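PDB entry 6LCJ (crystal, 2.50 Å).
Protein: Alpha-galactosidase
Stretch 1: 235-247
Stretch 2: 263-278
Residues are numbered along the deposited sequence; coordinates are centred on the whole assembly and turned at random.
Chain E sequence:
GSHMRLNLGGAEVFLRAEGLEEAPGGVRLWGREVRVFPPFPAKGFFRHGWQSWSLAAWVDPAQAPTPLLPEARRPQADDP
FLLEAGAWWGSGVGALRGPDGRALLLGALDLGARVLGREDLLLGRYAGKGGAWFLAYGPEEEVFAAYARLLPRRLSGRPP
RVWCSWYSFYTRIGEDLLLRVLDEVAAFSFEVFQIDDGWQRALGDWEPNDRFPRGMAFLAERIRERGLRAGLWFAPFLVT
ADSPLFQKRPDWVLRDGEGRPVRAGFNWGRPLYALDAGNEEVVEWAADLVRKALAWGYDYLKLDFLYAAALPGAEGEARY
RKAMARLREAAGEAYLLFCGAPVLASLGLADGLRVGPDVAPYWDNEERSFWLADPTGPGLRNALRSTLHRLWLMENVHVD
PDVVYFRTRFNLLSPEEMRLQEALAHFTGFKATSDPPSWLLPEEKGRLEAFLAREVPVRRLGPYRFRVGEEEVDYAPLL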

ATOM      1  N   ALA E 235     -33.518  26.700  -7.384  1.00 33.13           N
ATOM      2  CA  ALA E 235     -32.518  25.698  -7.771  1.00 31.82           C
ATOM      3  C   ALA E 235     -33.305  24.481  -8.240  1.00 33.22           C
ATOM      4  O   ALA E 235     -33.405  23.477  -7.520  1.00 33.18           O
ATOM      5  CB  ALA E 235     -31.569  25.345  -6.623  1.00 27.71           C
ATOM      6  N   PRO E 236     -33.874  24.533  -9.450  1.00 35.18           N
ATOM      7  CA  PRO E 236     -34.994  23.628  -9.773  1.00 32.56           C
ATOM      8  C   PRO E 236     -34.635  22.144  -9.834  1.00 33.40           C
ATOM      9  O   PRO E 236     -35.505  21.312  -9.551  1.00 34.28           O
ATOM     10  CB  PRO E 236     -35.484  24.152 -11.135  1.00 29.92           C
ATOM     11  CG  PRO E 236     -34.355  24.962 -11.675  1.00 30.39           C
ATOM     12  CD  PRO E 236     -33.624  25.525 -10.510  1.00 30.03           C
ATOM     13  N   PHE E 237     -33.400  21.771 -10.181  1.00 32.78           N
ATOM     14  CA  PHE E 237     -33.035  20.367 -10.327  1.00 30.40           C
ATOM     15  C   PHE E 237     -32.212  19.835  -9.161  1.00 32.94           C
ATOM     16  O   PHE E 237     -31.571  18.781  -9.292  1.00 28.40           O
ATOM     17  CB  PHE E 237     -32.280  20.151 -11.629  1.00 29.01           C
ATOM     18  CG  PHE E 237     -33.071  20.518 -12.830  1.00 33.23           C
ATOM     19  CD1 PHE E 237     -33.947  19.614 -13.404  1.00 31.21           C
ATOM     20  CD2 PHE E 237     -32.945  21.777 -13.392  1.00 30.30           C
ATOM     21  CE1 PHE E 237     -34.678  19.963 -14.526  1.00 33.35           C
ATOM     22  CE2 PHE E 237     -33.669  22.125 -14.486  1.00 28.25           C
ATOM     23  CZ  PHE E 237     -34.530  21.226 -15.070  1.00 31.67           C
ATOM     24  N   LEU E 238     -32.246  20.511  -8.020  1.00 29.03           N
ATOM     25  CA  LEU E 238     -31.447  20.155  -6.866  1.00 27.18           C
ATOM     26  C   LEU E 238     -32.357  19.695  -5.741  1.00 32.67           C
ATOM     27  O   LEU E 238     -33.426  20.268  -5.524  1.00 36.53           O
ATOM     28  CB  LEU E 238     -30.606  21.347  -6.415  1.00 32.12           C
ATOM     29  CG  LEU E 238     -29.237  21.100  -5.799  1.00 30.37           C
ATOM     30  CD1 LEU E 238     -28.304  20.531  -6.820  1.00 25.28           C
ATOM     31  CD2 LEU E 238     -28.717  22.407  -5.278  1.00 28.38           C
ATOM     32  N   VAL E 239     -31.914  18.683  -5.004  1.00 32.41           N
ATOM     33  CA  VAL E 239     -32.726  18.090  -3.952  1.00 34.76           C
ATOM     34  C   VAL E 239     -31.784  17.475  -2.924  1.00 34.06           C
ATOM     35  O   VAL E 239     -30.639  17.147  -3.236  1.00 38.62           O
ATOM     36  CB  VAL E 239     -33.693  17.063  -4.581  1.00 35.60           C
ATOM     37  CG1 VAL E 239     -32.965  15.785  -4.956  1.00 32.99           C
ATOM     38  CG2 VAL E 239     -34.839  16.788  -3.684  1.00 39.42           C
ATOM     39  N   THR E 240     -32.238  17.368  -1.684  1.00 31.51           N
ATOM     40  CA  THR E 240     -31.464  16.686  -0.647  1.00 35.85           C
ATOM     41  C   THR E 240     -32.211  15.445  -0.163  1.00 38.58           C
ATOM     42  O   THR E 240     -33.382  15.229  -0.482  1.00 37.79           O
ATOM     43  CB  THR E 240     -31.169  17.610   0.545  1.00 41.42           C
ATOM     44  OG1 THR E 240     -32.402  18.075   1.110  1.00 47.61           O
ATOM     45  CG2 THR E 240     -30.344  18.797   0.113  1.00 40.29           C
ATOM     46  N   ALA E 241     -31.523  14.620   0.635  1.00 41.23           N
ATOM     47  CA  ALA E 241     -32.178  13.438   1.193  1.00 41.10           C
ATOM     48  C   ALA E 241     -33.387  13.810   2.043  1.00 41.66           C
ATOM     49  O   ALA E 241     -34.387  13.088   2.035  1.00 44.61           O
ATOM     50  CB  ALA E 241     -31.189  12.611   2.011  1.00 36.73           C
ATOM     51  N   ASP E 242     -33.331  14.949   2.744  1.00 49.04           N
ATOM     52  CA  ASP E 242     -34.441  15.428   3.567  1.00 45.74           C
ATOM     53  C   ASP E 242     -35.607  15.978   2.763  1.00 48.90           C
ATOM     54  O   ASP E 242     -36.663  16.246   3.346  1.00 51.75           O
ATOM     55  CB  ASP E 242     -33.984  16.543   4.503  1.00 49.14           C
ATOM     56  CG  ASP E 242     -32.726  16.200   5.239  1.00 64.24           C
ATOM     57  OD1 ASP E 242     -31.765  17.010   5.183  1.00 62.05           O
ATOM     58  OD2 ASP E 242     -32.705  15.117   5.873  1.00 65.25           O
ATOM     59  N   SER E 243     -35.449  16.209   1.479  1.00 46.09           N
ATOM     60  CA  SER E 243     -36.540  16.806   0.728  1.00 47.97           C
ATOM     61  C   SER E 243     -37.708  15.834   0.641  1.00 52.23           C
ATOM     62  O   SER E 243     -37.502  14.647   0.355  1.00 51.89           O
ATOM     63  CB  SER E 243     -36.082  17.191  -0.668  1.00 47.64           C
ATOM     64  OG  SER E 243     -34.836  17.875  -0.630  1.00 50.30           O
ATOM     65  N   PRO E 244     -38.935  16.285   0.899  1.00 56.50           N
ATOM     66  CA  PRO E 244     -40.099  15.410   0.662  1.00 50.32           C
ATOM     67  C   PRO E 244     -40.108  14.797  -0.732  1.00 52.05           C
ATOM     68  O   PRO E 244     -40.374  13.598  -0.879  1.00 57.08           O
ATOM     69  CB  PRO E 244     -41.294  16.353   0.884  1.00 49.12           C
ATOM     70  CG  PRO E 244     -40.710  17.773   0.838  1.00 51.23           C
ATOM     71  CD  PRO E 244     -39.314  17.631   1.360  1.00 50.49           C
ATOM     72  N   LEU E 245     -39.795  15.591  -1.761  1.00 50.53           N
ATOM     73  CA  LEU E 245     -39.798  15.092  -3.135  1.00 45.45           C
ATOM     74  C   LEU E 245     -38.813  13.943  -3.331  1.00 47.72           C
ATOM     75  O   LEU E 245     -39.073  13.035  -4.130  1.00 48.02           O
ATOM     76  CB  LEU E 245     -39.469  16.231  -4.099  1.00 42.53           C
ATOM     77  CG  LEU E 245     -39.657  15.931  -5.582  1.00 46.20           C
ATOM     78  CD1 LEU E 245     -41.128  15.939  -5.939  1.00 39.98           C
ATOM     79  CD2 LEU E 245     -38.891  16.929  -6.425  1.00 41.27           C
ATOM     80  N   PHE E 246     -37.674  13.970  -2.628  1.00 45.60           N
ATOM     81  CA  PHE E 246     -36.728  12.858  -2.706  1.00 43.55           C
ATOM     82  C   PHE E 246     -37.386  11.553  -2.290  1.00 47.31           C
ATOM     83  O   PHE E 246     -37.120  10.502  -2.883  1.00 46.48           O
ATOM     84  CB  PHE E 246     -35.513  13.138  -1.826  1.00 42.85           C
ATOM     85  CG  PHE E 246     -34.359  12.185  -2.027  1.00 41.60           C
ATOM     86  CD1 PHE E 246     -34.183  11.093  -1.183  1.00 38.99           C
ATOM     87  CD2 PHE E 246     -33.412  12.416  -3.020  1.00 37.72           C
ATOM     88  CE1 PHE E 246     -33.106  10.231  -1.349  1.00 36.38           C
ATOM     89  CE2 PHE E 246     -32.327  11.555  -3.191  1.00 32.91           C
ATOM     90  CZ  PHE E 246     -32.176  10.462  -2.357  1.00 34.32           C
ATOM     91  N   GLN E 247     -38.255  11.605  -1.274  1.00 53.11           N
ATOM     92  CA  GLN E 247     -38.934  10.406  -0.793  1.00 50.51           C
ATOM     93  C   GLN E 247     -40.171  10.093  -1.621  1.00 47.08           C
ATOM     94  O   GLN E 247     -40.431   8.928  -1.933  1.00 50.26           O
ATOM     95  CB  GLN E 247     -39.319  10.568   0.676  1.00 55.19           C
ATOM     96  CG  GLN E 247     -38.139  10.601   1.628  1.00 63.11           C
ATOM     97  CD  GLN E 247     -38.276  11.698   2.666  1.00 70.43           C
ATOM     98  OE1 GLN E 247     -39.388  12.148   2.970  1.00 73.22           O
ATOM     99  NE2 GLN E 247     -37.148  12.139   3.215  1.00 62.11           N
ATOM    100  N   ARG E 263     -24.113  12.026  -7.017  1.00 31.96           N
ATOM    101  CA  ARG E 263     -23.815  13.093  -6.069  1.00 34.07           C
ATOM    102  C   ARG E 263     -23.720  14.424  -6.806  1.00 31.19           C
ATOM    103  O   ARG E 263     -23.087  14.518  -7.867  1.00 29.52           O
ATOM    104  CB  ARG E 263     -22.523  12.775  -5.322  1.00 28.42           C
ATOM    105  CG  ARG E 263     -22.472  11.310  -4.894  1.00 36.60           C
ATOM    106  CD  ARG E 263     -21.898  11.128  -3.519  1.00 45.44           C
ATOM    107  NE  ARG E 263     -22.873  11.443  -2.476  1.00 55.37           N
ATOM    108  CZ  ARG E 263     -23.118  10.667  -1.423  1.00 58.58           C
ATOM    109  NH1 ARG E 263     -22.461   9.519  -1.283  1.00 58.93           N
ATOM    110  NH2 ARG E 263     -24.019  11.038  -0.515  1.00 48.93           N
ATOM    111  N   ALA E 264     -24.397  15.442  -6.280  1.00 26.30           N
ATOM    112  CA  ALA E 264     -24.371  16.762  -6.900  1.00 28.89           C
ATOM    113  C   ALA E 264     -23.657  17.796  -6.035  1.00 27.12           C
ATOM    114  O   ALA E 264     -23.771  18.994  -6.291  1.00 31.12           O
ATOM    115  CB  ALA E 264     -25.790  17.232  -7.230  1.00 25.24           C
ATOM    116  N   GLY E 265     -22.923  17.361  -5.021  1.00 28.74           N
ATOM    117  CA  GLY E 265     -22.154  18.268  -4.198  1.00 30.00           C
ATOM    118  C   GLY E 265     -22.560  18.343  -2.741  1.00 30.86           C
ATOM    119  O   GLY E 265     -23.262  17.470  -2.226  1.00 32.17           O
ATOM    120  N   PHE E 266     -22.114  19.397  -2.064  1.00 33.30           N
ATOM    121  CA  PHE E 266     -22.314  19.551  -0.630  1.00 33.62           C
ATOM    122  C   PHE E 266     -22.536  21.022  -0.325  1.00 38.68           C
ATOM    123  O   PHE E 266     -21.649  21.849  -0.558  1.00 40.69           O
ATOM    124  CB  PHE E 266     -21.114  19.017   0.146  1.00 34.49           C
ATOM    125  CG  PHE E 266     -21.377  18.841   1.603  1.00 38.31           C
ATOM    126  CD1 PHE E 266     -21.216  19.903   2.486  1.00 36.97           C
ATOM    127  CD2 PHE E 266     -21.802  17.615   2.097  1.00 38.65           C
ATOM    128  CE1 PHE E 266     -21.465  19.736   3.834  1.00 39.00           C
ATOM    129  CE2 PHE E 266     -22.062  17.443   3.449  1.00 35.13           C
ATOM    130  CZ  PHE E 266     -21.888  18.499   4.320  1.00 36.19           C
ATOM    131  N   ASN E 267     -23.710  21.342   0.206  1.00 38.04           N
ATOM    132  CA  ASN E 267     -24.082  22.725   0.467  1.00 36.85           C
ATOM    133  C   ASN E 267     -25.193  22.718   1.502  1.00 36.84           C
ATOM    134  O   ASN E 267     -25.860  21.701   1.707  1.00 37.09           O
ATOM    135  CB  ASN E 267     -24.521  23.439  -0.818  1.00 35.94           C
ATOM    136  CG  ASN E 267     -24.373  24.947  -0.727  1.00 42.25           C
ATOM    137  OD1 ASN E 267     -23.419  25.454  -0.138  1.00 43.06           O
ATOM    138  ND2 ASN E 267     -25.321  25.670  -1.312  1.00 40.74           N
ATOM    139  N   TRP E 268     -25.379  23.865   2.158  1.00 40.05           N
ATOM    140  CA  TRP E 268     -26.312  23.977   3.287  1.00 37.99           C
ATOM    141  C   TRP E 268     -26.090  22.851   4.301  1.00 33.74           C
ATOM    142  O   TRP E 268     -27.029  22.327   4.901  1.00 37.32           O
ATOM    143  CB  TRP E 268     -27.772  23.997   2.807  1.00 37.13           C
ATOM    144  CG  TRP E 268     -28.083  24.962   1.716  1.00 40.07           C
ATOM    145  CD1 TRP E 268     -28.356  26.295   1.853  1.00 43.51           C
ATOM    146  CD2 TRP E 268     -28.178  24.677   0.315  1.00 38.08           C
ATOM    147  NE1 TRP E 268     -28.619  26.856   0.623  1.00 42.60           N
ATOM    148  CE2 TRP E 268     -28.508  25.885  -0.337  1.00 40.43           C
ATOM    149  CE3 TRP E 268     -28.022  23.521  -0.450  1.00 35.27           C
ATOM    150  CZ2 TRP E 268     -28.665  25.968  -1.722  1.00 40.23           C
ATOM    151  CZ3 TRP E 268     -28.177  23.603  -1.822  1.00 34.94           C
ATOM    152  CH2 TRP E 268     -28.496  24.815  -2.446  1.00 35.82           C
ATOM    153  N   GLY E 269     -24.836  22.443   4.465  1.00 34.89           N
ATOM    154  CA  GLY E 269     -24.505  21.412   5.432  1.00 35.24           C
ATOM    155  C   GLY E 269     -24.909  19.992   5.096  1.00 38.07           C
ATOM    156  O   GLY E 269     -24.797  19.119   5.964  1.00 40.12           O
ATOM    157  N   ARG E 270     -25.343  19.706   3.873  1.00 40.91           N
ATOM    158  CA  ARG E 270     -25.816  18.367   3.548  1.00 40.12           C
ATOM    159  C   ARG E 270     -25.428  17.961   2.133  1.00 39.47           C
ATOM    160  O   ARG E 270     -25.203  18.815   1.266  1.00 36.54           O
ATOM    161  CB  ARG E 270     -27.337  18.275   3.707  1.00 39.00           C
ATOM    162  CG  ARG E 270     -28.055  19.450   3.111  1.00 45.31           C
ATOM    163  CD  ARG E 270     -29.515  19.359   3.443  1.00 49.52           C
ATOM    164  NE  ARG E 270     -29.711  18.943   4.821  1.00 58.19           N
ATOM    165  CZ  ARG E 270     -30.276  19.715   5.740  1.00 67.46           C
ATOM    166  NH1 ARG E 270     -30.688  20.934   5.407  1.00 60.83           N
ATOM    167  NH2 ARG E 270     -30.428  19.270   6.983  1.00 64.03           N
ATOM    168  N   PRO E 271     -25.346  16.654   1.871  1.00 38.70           N
ATOM    169  CA  PRO E 271     -25.107  16.177   0.504  1.00 35.44           C
ATOM    170  C   PRO E 271     -26.238  16.562  -0.432  1.00 32.47           C
ATOM    171  O   PRO E 271     -27.412  16.546  -0.064  1.00 30.17           O
ATOM    172  CB  PRO E 271     -25.024  14.656   0.669  1.00 35.12           C
ATOM    173  CG  PRO E 271     -24.642  14.455   2.084  1.00 36.47           C
ATOM    174  CD  PRO E 271     -25.338  15.549   2.836  1.00 36.43           C
ATOM    175  N   LEU E 272     -25.865  16.885  -1.663  1.00 32.72           N
ATOM    176  CA  LEU E 272     -26.790  17.311  -2.693  1.00 29.65           C
ATOM    177  C   LEU E 272     -26.986  16.201  -3.712  1.00 29.26           C
ATOM    178  O   LEU E 272     -26.070  15.434  -4.018  1.00 28.20           O
ATOM    179  CB  LEU E 272     -26.284  18.566  -3.407  1.00 31.73           C
ATOM    180  CG  LEU E 272     -25.901  19.740  -2.511  1.00 30.50           C
ATOM    181  CD1 LEU E 272     -25.372  20.863  -3.375  1.00 28.61           C
ATOM    182  CD2 LEU E 272     -27.093  20.176  -1.681  1.00 29.57           C
ATOM    183  N   TYR E 273     -28.195  16.143  -4.244  1.00 26.34           N
ATOM    184  CA  TYR E 273     -28.576  15.185  -5.258  1.00 29.72           C
ATOM    185  C   TYR E 273     -29.310  15.954  -6.335  1.00 29.65           C
ATOM    186  O   TYR E 273     -29.707  17.100  -6.135  1.00 29.78           O
ATOM    187  CB  TYR E 273     -29.443  14.055  -4.670  1.00 32.34           C
ATOM    188  CG  TYR E 273     -28.721  13.310  -3.578  1.00 27.72           C
ATOM    189  CD1 TYR E 273     -27.670  12.458  -3.880  1.00 30.94           C
ATOM    190  CD2 TYR E 273     -29.066  13.477  -2.258  1.00 29.17           C
ATOM    191  CE1 TYR E 273     -26.992  11.786  -2.904  1.00 31.66           C
ATOM    192  CE2 TYR E 273     -28.393  12.795  -1.259  1.00 32.64           C
ATOM    193  CZ  TYR E 273     -27.355  11.955  -1.593  1.00 34.00           C
ATOM    194  OH  TYR E 273     -26.677  11.274  -0.610  1.00 42.91           O
ATOM    195  N   ALA E 274     -29.473  15.320  -7.486  1.00 29.33           N
ATOM    196  CA  ALA E 274     -30.014  15.979  -8.656  1.00 26.40           C
ATOM    197  C   ALA E 274     -31.310  15.297  -9.061  1.00 31.03           C
ATOM    198  O   ALA E 274     -31.495  14.098  -8.831  1.00 32.07           O
ATOM    199  CB  ALA E 274     -29.016  15.946  -9.816  1.00 24.41           C
ATOM    200  N   LEU E 275     -32.212  16.077  -9.651  1.00 31.18           N
ATOM    201  CA  LEU E 275     -33.348  15.518 -10.361  1.00 30.43           C
ATOM    202  C   LEU E 275     -32.944  15.275 -11.805  1.00 30.27           C
ATOM    203  O   LEU E 275     -32.144  16.022 -12.370  1.00 31.78           O
ATOM    204  CB  LEU E 275     -34.556  16.451 -10.287  1.00 30.80           C
ATOM    205  CG  LEU E 275     -35.051  16.733  -8.868  1.00 29.81           C
ATOM    206  CD1 LEU E 275     -36.091  17.842  -8.892  1.00 32.75           C
ATOM    207  CD2 LEU E 275     -35.593  15.478  -8.183  1.00 31.32           C
ATOM    208  N   ASP E 276     -33.489  14.211 -12.393  1.00 33.44           N
ATOM    209  CA  ASP E 276     -33.033  13.729 -13.695  1.00 30.37           C
ATOM    210  C   ASP E 276     -33.675  14.565 -14.789  1.00 31.34           C
ATOM    211  O   ASP E 276     -34.859  14.406 -15.088  1.00 35.43           O
ATOM    212  CB  ASP E 276     -33.368  12.247 -13.847  1.00 35.61           C
ATOM    213  CG  ASP E 276     -32.981  11.679 -15.203  1.00 36.43           C
ATOM    214  OD1 ASP E 276     -32.392  12.393 -16.045  1.00 35.73           O
ATOM    215  OD2 ASP E 276     -33.259  10.480 -15.418  1.00 44.77           O
ATOM    216  N   ALA E 277     -32.888  15.444 -15.407  1.00 33.87           N
ATOM    217  CA  ALA E 277     -33.407  16.297 -16.462  1.00 32.78           C
ATOM    218  C   ALA E 277     -33.655  15.538 -17.762  1.00 35.45           C
ATOM    219  O   ALA E 277     -34.151  16.133 -18.727  1.00 34.40           O
ATOM    220  CB  ALA E 277     -32.445  17.473 -16.688  1.00 33.03           C
ATOM    221  N   GLY E 278     -33.292  14.259 -17.832  1.00 35.12           N
ATOM    222  CA  GLY E 278     -33.722  13.445 -18.952  1.00 31.92           C
ATOM    223  C   GLY E 278     -35.101  12.852 -18.794  1.00 34.97           C
ATOM    224  O   GLY E 278     -35.640  12.295 -19.748  1.00 35.60           O
TER
HETATM  225  O   HOH W   1     -28.637  14.761   1.750  1.00 45.93           O

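Residues 235-247 and 263-278 of this alpha-galactosidase chain meet as a short antiparallel sheet, strand 238-240 against strand 270-274, burying 790 Å² in all. Three backbone hydrogen bonds set the register: Val239 N to Tyr273 O (2.9 Å), Tyr273 N to Val239 O (2.8 Å) and, just beyond the strand, Leu275 N to Phe237 O (2.8 Å). Leu275 has the largest area covered by the other stretch. Its CB points toward the first stretch, and its m,t side chain reaches apolar neighbours with both methyls: CD1 lies 3.8 Å from Leu245 CD2 of the helix, while CD2 lies 4.2 Å from Val239 CG1. Leu275 CD1 also lies 3.6 Å from the carbonyl oxygen Pro236 O. A branched aliphatic chain suits this buried site, which joins strand, turn and helix. Tyr273 comes next. Its CB packs 3.9 Å from Val239 CG1 on the face the two residues share, and the Phe246 side chain reaches from the helix to its ring, CE2 3.9 Å from Tyr273 CD2; the two rings meet obliquely, planes at 35°. Phe237, buried, sets its ring beside the segment that follows strand 270-274, a flat apolar surface for Leu275 CB (4.5 Å from Phe237 CD1) and Ala277 CB (4.0 Å from Phe237 CE1). On the sheet face shared by Leu238 and Ala274, the end of the Leu238 side chain reaches the hairpin: CD2 touches the edge of the indole at Trp268 CZ3 (3.7 Å) and lies 4.1 Å from Leu272 CD1, and CD1 is 4.2 Å from Ala264 CB. At the exposed end the contact turns polar. Asp242 OD1 forms a salt bridge with Arg270 NE (2.8 Å), and the aliphatic part of the arginine passes Thr240, whose CG2 is 3.5 Å from Arg270 CD. Nearby, a water accepts from Ala241 N (3.1 Å) and donates to Pro271 O (2.8 Å), bridging the backbones where the strands part.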